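Local atomic coordinates of dihydrofolate reductase (Schistosoma mansoni, PDB entry 3VCO), a protein that catalyses the NADPH-dependent reduction of 7,8-dihydrofolate to tetrahydrofolate, a key step in folate metabolism that supports thymidylate, purine and glycine synthesis. Residues 31-36 with 168-173; 40-43 with 47-50; 50-55 with 129-134; 184-187 with 192-195. One frame throughout, in Å; residues are numbered along the deposited sequence.

Contact 1 of 4, residues 31-36 with 168-173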
loop_
_atom_site.group_PDB
_atom_site.type_symbol
_atom_site.label_atom_id
_atom_site.label_comp_id
_atom_site.label_asym_id
_atom_site.label_seq_id
_atom_site.Cartn_x
_atom_site.Cartn_y
_atom_site.Cartn_z
ATOM N N GLU A 31 -16.667 -5.851 -0.189
ATOM C CA GLU A 31 -17.722 -5.532 -1.150
ATOM C C GLU A 31 -18.145 -4.071 -1.252
ATOM O O GLU A 31 -18.469 -3.593 -2.338
ATOM C CB GLU A 31 -18.943 -6.404 -0.897
ATOM C CG GLU A 31 -19.564 -6.316 0.499
ATOM C CD GLU A 31 -18.925 -7.244 1.526
ATOM O OE1 GLU A 31 -17.797 -7.791 1.281
ATOM O OE2 GLU A 31 -19.544 -7.383 2.599
ATOM N N ASN A 32 -18.134 -3.363 -0.129
ATOM C CA ASN A 32 -18.438 -1.933 -0.142
ATOM C C ASN A 32 -17.263 -1.001 0.044
ATOM O O ASN A 32 -17.401 0.062 0.637
ATOM C CB ASN A 32 -19.444 -1.640 0.934
ATOM C CG ASN A 32 -20.735 -2.280 0.644
ATOM O OD1 ASN A 32 -21.005 -2.626 -0.511
ATOM N ND2 ASN A 32 -21.545 -2.467 1.662
ATOM N N TRP A 33 -16.127 -1.392 -0.509
ATOM C CA TRP A 33 -14.832 -0.802 -0.187
ATOM C C TRP A 33 -14.664 -0.425 1.309
ATOM O O TRP A 33 -14.148 0.647 1.629
ATOM C CB TRP A 33 -14.464 0.355 -1.152
ATOM C CG TRP A 33 -14.209 -0.066 -2.619
ATOM C CD1 TRP A 33 -15.094 -0.712 -3.473
ATOM C CD2 TRP A 33 -13.022 0.172 -3.399
ATOM N NE1 TRP A 33 -14.514 -0.893 -4.708
ATOM C CE2 TRP A 33 -13.240 -0.362 -4.686
ATOM C CE3 TRP A 33 -11.790 0.779 -3.130
ATOM C CZ2 TRP A 33 -12.266 -0.298 -5.701
ATOM C CZ3 TRP A 33 -10.821 0.824 -4.150
ATOM C CH2 TRP A 33 -11.074 0.285 -5.404
ATOM N N GLY A 34 -15.113 -1.308 2.209
ATOM C CA GLY A 34 -14.595 -1.335 3.573
ATOM C C GLY A 34 -13.110 -1.760 3.550
ATOM O O GLY A 34 -12.711 -2.640 2.778
ATOM N N ILE A 35 -12.277 -1.134 4.369
ATOM C CA ILE A 35 -10.829 -1.438 4.342
ATOM C C ILE A 35 -10.481 -2.772 5.052
ATOM O O ILE A 35 -10.853 -2.974 6.212
ATOM C CB ILE A 35 -9.970 -0.286 4.946
ATOM C CG1 ILE A 35 -10.160 1.004 4.160
ATOM C CG2 ILE A 35 -8.490 -0.668 4.976
ATOM C CD1 ILE A 35 -9.397 2.171 4.721
ATOM N N GLY A 36 -9.767 -3.652 4.335
ATOM C CA GLY A 36 -9.309 -4.931 4.845
ATOM C C GLY A 36 -8.185 -4.808 5.861
ATOM O O GLY A 36 -6.994 -4.907 5.510
ATOM N N VAL A 168 -13.983 7.019 -4.167
ATOM C CA VAL A 168 -13.376 6.958 -5.493
ATOM C C VAL A 168 -14.574 6.753 -6.416
ATOM O O VAL A 168 -15.552 6.107 -6.007
ATOM C CB VAL A 168 -12.474 5.718 -5.649
ATOM C CG1 VAL A 168 -11.710 5.794 -6.949
ATOM C CG2 VAL A 168 -11.514 5.587 -4.488
ATOM N N ASP A 169 -14.531 7.278 -7.640
ATOM C CA ASP A 169 -15.561 6.881 -8.620
ATOM C C ASP A 169 -15.079 5.667 -9.432
ATOM O O ASP A 169 -14.378 5.811 -10.459
ATOM C CB ASP A 169 -16.020 8.047 -9.502
ATOM C CG ASP A 169 -14.876 8.909 -9.978
ATOM O OD1 ASP A 169 -15.113 9.733 -10.894
ATOM O OD2 ASP A 169 -13.749 8.768 -9.441
ATOM N N TRP A 170 -15.415 4.470 -8.933
ATOM C CA TRP A 170 -14.854 3.231 -9.479
ATOM C C TRP A 170 -15.294 3.023 -10.914
ATOM O O TRP A 170 -14.617 2.328 -11.678
ATOM C CB TRP A 170 -15.282 2.004 -8.687
ATOM C CG TRP A 170 -15.312 2.160 -7.218
ATOM C CD1 TRP A 170 -14.245 2.247 -6.379
ATOM C CD2 TRP A 170 -16.482 2.185 -6.397
ATOM N NE1 TRP A 170 -14.681 2.353 -5.080
ATOM C CE2 TRP A 170 -16.051 2.313 -5.064
ATOM C CE3 TRP A 170 -17.858 2.123 -6.663
ATOM C CZ2 TRP A 170 -16.948 2.384 -3.989
ATOM C CZ3 TRP A 170 -18.757 2.193 -5.599
ATOM C CH2 TRP A 170 -18.282 2.238 -4.273
ATOM N N ASP A 171 -16.444 3.611 -11.258
ATOM C CA ASP A 171 -16.980 3.537 -12.610
ATOM C C ASP A 171 -15.994 4.122 -13.628
ATOM O O ASP A 171 -15.945 3.689 -14.783
ATOM C CB ASP A 171 -18.346 4.230 -12.702
ATOM C CG ASP A 171 -18.374 5.582 -12.012
ATOM O OD1 ASP A 171 -17.855 5.674 -10.879
ATOM O OD2 ASP A 171 -18.924 6.548 -12.594
ATOM N N LYS A 172 -15.195 5.091 -13.187
ATOM C CA LYS A 172 -14.233 5.744 -14.065
ATOM C C LYS A 172 -12.811 5.185 -13.940
ATOM O O LYS A 172 -11.933 5.547 -14.719
ATOM C CB LYS A 172 -14.261 7.249 -13.826
ATOM C CG LYS A 172 -15.642 7.855 -14.162
ATOM C CD LYS A 172 -15.673 9.365 -13.969
ATOM C CE LYS A 172 -17.086 9.910 -14.068
ATOM N NZ LYS A 172 -17.989 9.269 -13.064
ATOM N N LEU A 173 -12.585 4.306 -12.965
ATOM C CA LEU A 173 -11.275 3.674 -12.818
ATOM C C LEU A 173 -10.927 2.920 -14.099
ATOM O O LEU A 173 -11.782 2.284 -14.724
ATOM C CB LEU A 173 -11.243 2.719 -11.633
ATOM C CG LEU A 173 -11.299 3.291 -10.209
ATOM C CD1 LEU A 173 -11.355 2.163 -9.195
ATOM C CD2 LEU A 173 -10.156 4.220 -9.884
#

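Contact 2 of 4, residues 40-43 with 47-50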
loop_
_atom_site.group_PDB
_atom_site.type_symbol
_atom_site.label_atom_id
_atom_site.label_comp_id
_atom_site.label_asym_id
_atom_site.label_seq_id
_atom_site.Cartn_x
_atom_site.Cartn_y
_atom_site.Cartn_z
ATOM N N GLY A 40 -5.825 -10.413 11.556
ATOM C CA GLY A 40 -4.556 -10.590 10.877
ATOM C C GLY A 40 -4.469 -9.869 9.548
ATOM O O GLY A 40 -3.442 -9.936 8.885
ATOM N N LEU A 41 -5.537 -9.175 9.161
ATOM C CA LEU A 41 -5.659 -8.630 7.798
ATOM C C LEU A 41 -4.764 -7.411 7.509
ATOM O O LEU A 41 -4.626 -6.507 8.341
ATOM C CB LEU A 41 -7.137 -8.308 7.464
ATOM C CG LEU A 41 -8.112 -9.492 7.364
ATOM N N PRO A 42 -4.157 -7.377 6.316
ATOM C CA PRO A 42 -4.216 -8.403 5.264
ATOM C C PRO A 42 -3.040 -9.404 5.321
ATOM O O PRO A 42 -2.964 -10.297 4.473
ATOM C CB PRO A 42 -4.136 -7.567 3.978
ATOM C CG PRO A 42 -3.302 -6.370 4.368
ATOM C CD PRO A 42 -3.414 -6.181 5.877
ATOM N N TRP A 43 -2.162 -9.251 6.319
ATOM C CA TRP A 43 -0.935 -10.025 6.448
ATOM C C TRP A 43 -1.172 -11.546 6.533
ATOM O O TRP A 43 -0.335 -12.344 6.089
ATOM C CB TRP A 43 -0.119 -9.522 7.670
ATOM C CG TRP A 43 -0.307 -8.026 7.866
ATOM C CD1 TRP A 43 -0.863 -7.398 8.952
ATOM C CD2 TRP A 43 0.010 -6.988 6.926
ATOM N NE1 TRP A 43 -0.900 -6.035 8.746
ATOM C CE2 TRP A 43 -0.376 -5.758 7.512
ATOM C CE3 TRP A 43 0.568 -6.977 5.643
ATOM C CZ2 TRP A 43 -0.210 -4.529 6.861
ATOM C CZ3 TRP A 43 0.724 -5.752 4.988
ATOM C CH2 TRP A 43 0.336 -4.547 5.602
ATOM N N LYS A 47 -1.757 -15.708 0.056
ATOM C CA LYS A 47 -1.813 -15.342 -1.346
ATOM C C LYS A 47 -1.771 -13.812 -1.494
ATOM O O LYS A 47 -1.181 -13.269 -2.435
ATOM C CB LYS A 47 -3.100 -15.910 -1.950
ATOM C CG LYS A 47 -3.203 -15.813 -3.458
ATOM C CD LYS A 47 -2.140 -16.660 -4.132
ATOM C CE LYS A 47 -2.501 -16.864 -5.590
ATOM N NZ LYS A 47 -1.387 -17.384 -6.433
ATOM N N ASP A 48 -2.396 -13.104 -0.567
ATOM C CA ASP A 48 -2.367 -11.645 -0.654
ATOM C C ASP A 48 -0.964 -11.103 -0.359
ATOM O O ASP A 48 -0.546 -10.111 -0.938
ATOM C CB ASP A 48 -3.354 -11.005 0.306
ATOM C CG ASP A 48 -3.554 -9.526 0.003
ATOM O OD1 ASP A 48 -3.869 -9.225 -1.168
ATOM O OD2 ASP A 48 -3.362 -8.674 0.898
ATOM N N MET A 49 -0.262 -11.744 0.564
ATOM C CA MET A 49 1.125 -11.392 0.856
ATOM C C MET A 49 2.097 -11.615 -0.318
ATOM O O MET A 49 2.998 -10.819 -0.545
ATOM C CB MET A 49 1.604 -12.152 2.095
ATOM C CG MET A 49 0.959 -11.649 3.366
ATOM S SD MET A 49 1.198 -9.871 3.602
ATOM C CE MET A 49 -0.298 -9.100 2.932
ATOM N N GLU A 50 1.945 -12.711 -1.035
ATOM C CA GLU A 50 2.671 -12.870 -2.295
ATOM C C GLU A 50 2.444 -11.682 -3.234
ATOM O O GLU A 50 3.393 -11.151 -3.787
ATOM C CB GLU A 50 2.244 -14.130 -3.035
ATOM C CG GLU A 50 2.201 -15.381 -2.200
ATOM C CD GLU A 50 1.578 -16.549 -2.970
ATOM O OE1 GLU A 50 1.627 -16.530 -4.225
ATOM O OE2 GLU A 50 1.025 -17.473 -2.325
#

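Contact 3 of 4, residues 50-55 with 129-134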
loop_
_atom_site.group_PDB
_atom_site.type_symbol
_atom_site.label_atom_id
_atom_site.label_comp_id
_atom_site.label_asym_id
_atom_site.label_seq_id
_atom_site.Cartn_x
_atom_site.Cartn_y
_atom_site.Cartn_z
ATOM N N GLU A 50 1.945 -12.711 -1.035
ATOM C CA GLU A 50 2.671 -12.870 -2.295
ATOM C C GLU A 50 2.444 -11.682 -3.234
ATOM O O GLU A 50 3.393 -11.151 -3.787
ATOM C CB GLU A 50 2.244 -14.130 -3.035
ATOM C CG GLU A 50 2.201 -15.381 -2.200
ATOM C CD GLU A 50 1.578 -16.549 -2.970
ATOM O OE1 GLU A 50 1.627 -16.530 -4.225
ATOM O OE2 GLU A 50 1.025 -17.473 -2.325
ATOM N N PHE A 51 1.175 -11.305 -3.428
ATOM C CA PHE A 51 0.776 -10.184 -4.270
ATOM C C PHE A 51 1.408 -8.909 -3.743
ATOM O O PHE A 51 2.098 -8.190 -4.471
ATOM C CB PHE A 51 -0.760 -10.082 -4.312
ATOM C CG PHE A 51 -1.294 -8.806 -4.964
ATOM C CD1 PHE A 51 -1.227 -8.628 -6.341
ATOM C CD2 PHE A 51 -1.903 -7.827 -4.201
ATOM C CE1 PHE A 51 -1.732 -7.467 -6.942
ATOM C CE2 PHE A 51 -2.393 -6.681 -4.784
ATOM C CZ PHE A 51 -2.324 -6.512 -6.165
ATOM N N PHE A 52 1.239 -8.678 -2.446
ATOM C CA PHE A 52 1.826 -7.525 -1.786
ATOM C C PHE A 52 3.346 -7.463 -1.965
ATOM O O PHE A 52 3.860 -6.453 -2.416
ATOM C CB PHE A 52 1.488 -7.539 -0.312
ATOM C CG PHE A 52 1.993 -6.354 0.436
ATOM C CD1 PHE A 52 1.210 -5.230 0.596
ATOM C CD2 PHE A 52 3.232 -6.383 1.034
ATOM C CE1 PHE A 52 1.705 -4.133 1.337
ATOM C CE2 PHE A 52 3.718 -5.304 1.744
ATOM C CZ PHE A 52 2.966 -4.187 1.899
ATOM N N LYS A 53 4.039 -8.535 -1.594
ATOM C CA LYS A 53 5.492 -8.637 -1.735
ATOM C C LYS A 53 5.981 -8.317 -3.152
ATOM O O LYS A 53 6.848 -7.456 -3.346
ATOM C CB LYS A 53 5.990 -10.026 -1.315
ATOM C CG LYS A 53 7.489 -10.248 -1.555
ATOM C CD LYS A 53 8.344 -9.554 -0.511
ATOM C CE LYS A 53 9.811 -10.020 -0.594
ATOM N NZ LYS A 53 10.576 -9.688 0.633
ATOM N N THR A 54 5.428 -9.018 -4.128
ATOM C CA THR A 54 5.707 -8.764 -5.543
ATOM C C THR A 54 5.489 -7.307 -5.979
ATOM O O THR A 54 6.410 -6.669 -6.491
ATOM C CB THR A 54 4.868 -9.688 -6.446
ATOM O OG1 THR A 54 5.203 -11.048 -6.152
ATOM C CG2 THR A 54 5.153 -9.416 -7.911
ATOM N N VAL A 55 4.281 -6.793 -5.759
ATOM C CA VAL A 55 3.907 -5.438 -6.161
ATOM C C VAL A 55 4.874 -4.449 -5.541
ATOM O O VAL A 55 5.420 -3.602 -6.242
ATOM C CB VAL A 55 2.418 -5.108 -5.771
ATOM C CG1 VAL A 55 2.115 -3.624 -5.807
ATOM C CG2 VAL A 55 1.456 -5.846 -6.676
ATOM N N PHE A 129 4.842 3.355 -2.798
ATOM C CA PHE A 129 3.557 2.710 -2.482
ATOM C C PHE A 129 3.079 3.246 -1.136
ATOM O O PHE A 129 3.863 3.280 -0.192
ATOM C CB PHE A 129 3.717 1.182 -2.453
ATOM C CG PHE A 129 4.141 0.604 -3.804
ATOM C CD1 PHE A 129 3.204 0.084 -4.676
ATOM C CD2 PHE A 129 5.469 0.694 -4.230
ATOM C CE1 PHE A 129 3.568 -0.375 -5.915
ATOM C CE2 PHE A 129 5.860 0.232 -5.479
ATOM C CZ PHE A 129 4.914 -0.287 -6.349
ATOM N N ILE A 130 1.806 3.643 -1.066
ATOM C CA ILE A 130 1.149 3.981 0.177
ATOM C C ILE A 130 0.325 2.749 0.600
ATOM O O ILE A 130 -0.614 2.353 -0.104
ATOM C CB ILE A 130 0.179 5.153 -0.035
ATOM C CG1 ILE A 130 0.910 6.376 -0.604
ATOM C CG2 ILE A 130 -0.581 5.493 1.260
ATOM C CD1 ILE A 130 1.966 6.918 0.295
ATOM N N ILE A 131 0.667 2.154 1.743
ATOM C CA ILE A 131 0.099 0.855 2.086
ATOM C C ILE A 131 -0.911 0.954 3.199
ATOM O O ILE A 131 -1.380 -0.038 3.752
ATOM C CB ILE A 131 1.178 -0.182 2.380
ATOM C CG1 ILE A 131 1.928 0.169 3.655
ATOM C CG2 ILE A 131 2.146 -0.274 1.134
ATOM C CD1 ILE A 131 2.787 -0.941 4.142
ATOM N N GLY A 132 -1.243 2.172 3.539
ATOM C CA GLY A 132 -2.314 2.292 4.473
ATOM C C GLY A 132 -2.042 3.193 5.594
ATOM O O GLY A 132 -0.924 3.695 5.776
ATOM N N GLY A 133 -3.088 3.231 6.409
ATOM C CA GLY A 133 -3.614 4.433 6.954
ATOM C C GLY A 133 -4.781 4.852 6.083
ATOM O O GLY A 133 -4.609 5.204 4.928
ATOM N N TYR A 134 -5.984 4.813 6.630
ATOM C CA TYR A 134 -7.071 5.580 6.037
ATOM C C TYR A 134 -6.632 7.034 5.759
ATOM O O TYR A 134 -6.859 7.531 4.690
ATOM C CB TYR A 134 -8.330 5.600 6.943
ATOM C CG TYR A 134 -9.342 6.608 6.429
ATOM C CD1 TYR A 134 -9.403 7.906 6.956
ATOM C CD2 TYR A 134 -10.205 6.283 5.381
ATOM C CE1 TYR A 134 -10.319 8.844 6.478
ATOM C CE2 TYR A 134 -11.120 7.216 4.891
ATOM C CZ TYR A 134 -11.174 8.500 5.448
ATOM O OH TYR A 134 -12.070 9.443 4.973
#

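Contact 4 of 4, residues 184-187 with 192-195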
loop_
_atom_site.group_PDB
_atom_site.type_symbol
_atom_site.label_atom_id
_atom_site.label_comp_id
_atom_site.label_asym_id
_atom_site.label_seq_id
_atom_site.Cartn_x
_atom_site.Cartn_y
_atom_site.Cartn_z
ATOM N N ASP A 184 -7.614 -14.697 -11.768
ATOM C CA ASP A 184 -8.524 -15.630 -11.115
ATOM C C ASP A 184 -9.041 -15.174 -9.741
ATOM O O ASP A 184 -8.402 -14.403 -9.049
ATOM C CB ASP A 184 -7.810 -16.967 -10.929
ATOM C CG ASP A 184 -6.924 -17.329 -12.110
ATOM O OD1 ASP A 184 -5.729 -16.927 -12.105
ATOM O OD2 ASP A 184 -7.425 -18.007 -13.036
ATOM N N THR A 185 -10.192 -15.706 -9.328
ATOM C CA THR A 185 -10.627 -15.585 -7.936
ATOM C C THR A 185 -9.973 -16.674 -7.061
ATOM O O THR A 185 -9.827 -17.815 -7.488
ATOM C CB THR A 185 -12.143 -15.688 -7.847
ATOM O OG1 THR A 185 -12.729 -14.523 -8.433
ATOM C CG2 THR A 185 -12.580 -15.793 -6.426
ATOM N N PHE A 186 -9.572 -16.319 -5.840
ATOM C CA PHE A 186 -8.913 -17.265 -4.942
ATOM C C PHE A 186 -9.689 -17.441 -3.643
ATOM O O PHE A 186 -10.366 -16.526 -3.197
ATOM C CB PHE A 186 -7.481 -16.799 -4.636
ATOM C CG PHE A 186 -6.572 -16.746 -5.851
ATOM C CD1 PHE A 186 -6.016 -17.916 -6.382
ATOM C CD2 PHE A 186 -6.258 -15.534 -6.448
ATOM C CE1 PHE A 186 -5.175 -17.876 -7.495
ATOM C CE2 PHE A 186 -5.397 -15.477 -7.557
ATOM C CZ PHE A 186 -4.861 -16.655 -8.082
ATOM N N THR A 187 -9.602 -18.621 -3.033
ATOM C CA THR A 187 -10.238 -18.844 -1.745
ATOM C C THR A 187 -9.232 -19.364 -0.732
ATOM O O THR A 187 -8.696 -20.452 -0.892
ATOM C CB THR A 187 -11.382 -19.867 -1.845
ATOM O OG1 THR A 187 -12.267 -19.504 -2.914
ATOM C CG2 THR A 187 -12.180 -19.946 -0.522
ATOM N N THR A 192 -12.577 -15.123 0.053
ATOM C CA THR A 192 -12.542 -15.257 -1.383
ATOM C C THR A 192 -12.134 -13.884 -1.913
ATOM O O THR A 192 -12.635 -12.884 -1.437
ATOM C CB THR A 192 -13.923 -15.661 -1.944
ATOM O OG1 THR A 192 -14.326 -16.941 -1.439
ATOM C CG2 THR A 192 -13.861 -15.728 -3.433
ATOM N N PHE A 193 -11.208 -13.834 -2.865
ATOM C CA PHE A 193 -10.627 -12.561 -3.263
ATOM C C PHE A 193 -10.081 -12.593 -4.686
ATOM O O PHE A 193 -9.940 -13.649 -5.310
ATOM C CB PHE A 193 -9.539 -12.078 -2.270
ATOM C CG PHE A 193 -8.473 -13.119 -1.978
ATOM C CD1 PHE A 193 -8.676 -14.068 -0.985
ATOM C CD2 PHE A 193 -7.296 -13.156 -2.714
ATOM C CE1 PHE A 193 -7.735 -15.049 -0.737
ATOM C CE2 PHE A 193 -6.339 -14.130 -2.464
ATOM C CZ PHE A 193 -6.553 -15.069 -1.469
ATOM N N LYS A 194 -9.834 -11.419 -5.219
ATOM C CA LYS A 194 -9.230 -11.338 -6.531
ATOM C C LYS A 194 -8.440 -10.058 -6.554
ATOM O O LYS A 194 -8.680 -9.154 -5.733
ATOM C CB LYS A 194 -10.286 -11.358 -7.621
ATOM C CG LYS A 194 -11.014 -10.046 -7.806
ATOM C CD LYS A 194 -12.115 -10.149 -8.848
ATOM C CE LYS A 194 -11.582 -10.174 -10.268
ATOM N NZ LYS A 194 -12.701 -9.904 -11.238
ATOM N N PHE A 195 -7.495 -9.989 -7.473
ATOM C CA PHE A 195 -6.546 -8.872 -7.537
ATOM C C PHE A 195 -6.850 -8.020 -8.750
ATOM O O PHE A 195 -6.996 -8.528 -9.840
ATOM C CB PHE A 195 -5.104 -9.388 -7.625
ATOM C CG PHE A 195 -4.716 -10.305 -6.476
ATOM C CD1 PHE A 195 -4.658 -9.825 -5.171
ATOM C CD2 PHE A 195 -4.423 -11.636 -6.699
ATOM C CE1 PHE A 195 -4.319 -10.665 -4.095
ATOM C CE2 PHE A 195 -4.089 -12.470 -5.639
ATOM C CZ PHE A 195 -4.064 -11.982 -4.335
HETATM O O HOH W 1 -6.966 -12.114 -9.260
#

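Contact 1 of 4, residues 31-36 with 168-173
K172 NZ is held by two carboxylates in the turn that presents W170 to W33. It forms a salt bridge with D171 OD2 at 2.9 Å and a longer one with D169 OD1 at 3.6 Å. The contact itself is a face-to-face indole stack at the edge of the dihydrofolate reductase fold. It joins the loop after strand 23-29 to the loop before strand 174-175. The two five-membered rings have centroids 3.7 Å apart, and their planes are tilted by 24°. The indoles run antiparallel past one another, partly overlapped. W170 NE1 lies over the middle of the W33 face and comes within 3.1 Å of W33 CE2. W33 NE1 and W170 NE1 come within 3.3 Å, but both are donors and do not bond. V168 O of the same segment lies above the opposite face of the W170 ring, displaced toward the rim. W33 CG lies anti to the carbonyl carbon (chi1 -67°), which swings the indole out toward W170. W33 is buried and also meets the rings of F165 and H154; W170 is exposed. The W33 loop continues into G34, I35 and G36, which probably line the NADP(+) site, as in related enzymes. At the far end of the W33 indole, CH2 touches L173 CD1 at 4.2 Å.

Contact 2 of 4, residues 40-43 with 47-50
M49 reaches back from helix 46-57 to W43 and P42 in the loop that leads into the helix. Its chain bends at chi2 (-55°) and chi3 (95°), which folds the thioether against W43. The sulfur lies at the edge of the indole and in its plane, 5.0 Å from the centroid of the six-membered ring. This is a Met-aromatic contact. M49 CE packs 3.6 Å from W43 CE3 and 3.3 Å from P42 O. Nearer the backbone, M49 CG sits 3.1 Å from W43 O. P42 follows a cis peptide bond, and its CD lies over the centre of the W43 ring. Its CB meets D48 OD2 at 3.4 Å, while D48 OD1 is hydrogen-bonded to T153 OG1. The W43 ring is fixed at its other end by a hydrogen bond from NE1 to S76 OG. D48 and M49 probably belong to the substrate site, as in related reductases, and G40 to the NADP(+) site. The contact ties the loop to the first turns of helix 46-57, with T153 of strand 148-156 and F195 of strand 191-200 next to D48.

Contact 3 of 4, residues 50-55 with 129-134
F52 and V55 are the residues of helix 46-57 that touch F129 of strand 125-130 and I131, two residues on. This is helix-on-sheet packing near the centre of the dihydrofolate reductase fold. At E50, the carbonyl oxygen accepts two bonds, from T54 N and T54 OG1, which reach it from opposite faces of the carbonyl plane. T54 OG1 lies 3.0 Å from E50 O. F51 comes next and turns to other neighbours, stacking its ring with F195. F52 follows, with CG anti to the backbone N (chi1 -177°), which carries the ring toward I131. F52 CE1 lies 3.9 Å from I131 CG2, and I131 CD1 meets the ring at its edge, in plane. The two side chains cross at about a right angle. V55, one turn on, places CG1 3.6 Å from F129 CE1, and V55 O is 3.4 Å from F129 CZ. V55 CG2 lies above one face of the F51 ring, toward its rim. F51 and F52 probably belong to the substrate site and G132 and G133 to the NADP(+) site, as in related enzymes. Strand 125-130 runs parallel to strands 23-29 and 64-70, and helix 46-57 packs against this part of the sheet, with F52 on V26 and V55 reaching Y151 of strand 148-156.

Contact 4 of 4, residues 184-187 with 192-195
F186 and F193 sit opposite each other in a beta hairpin, on the same face of the sheet. F186 CB lies over the face of the F193 ring, 4.0 Å from its centroid, as a CH-pi contact. With CG between the backbone N and the carbonyl carbon (chi1 52°), the F193 ring comes up against F186 CB. The F186 ring meets F195 rim to rim. F186 CE2 is 3.8 Å from F195 CE2, with the ring planes at 45°. F186 and F193 form an antiparallel hydrogen-bonded pair. F186 N donates to F193 O at 2.7 Å in a nearly straight bond, and F193 N donates back to F186 O at 2.8 Å. T187 and T192 are the adjacent non-hydrogen-bonded pair, on the other face. T185 CG2 and T192 CG2 are tightly packed at 3.3 Å. Beyond the paired residues, a water accepts from F195 N at 2.8 Å and lies 2.7 Å from D184 O. Strand 191-200 also pairs antiparallel with strand 148-156. The phenylalanine face turns toward helix 46-57, where K47 makes a cation-pi contact with F186 and also touches F193 and F195.

In the fold
Contacts 2 and 3 both lie within the loop closed by contact 1, and contact 4 follows it along the chain. Contacts 2 and 3 share helix 46-57 and E50, and their centres are about 10 Å apart. W43 of contact 2 touches F52 of contact 3. The centres of contacts 2 and 4 are about 12 Å apart; K47 and D48 meet the phenylalanines of contact 4, and F51 of contact 3 reaches F195. The centre of contact 1 lies about 19 Å from that of contact 2, but G36 packs on L41 and P42. Helix 46-57 carries contacts 2 and 3 and touches the contact 4 hairpin of the mixed sheet, near positions that probably bind substrate and NADP(+).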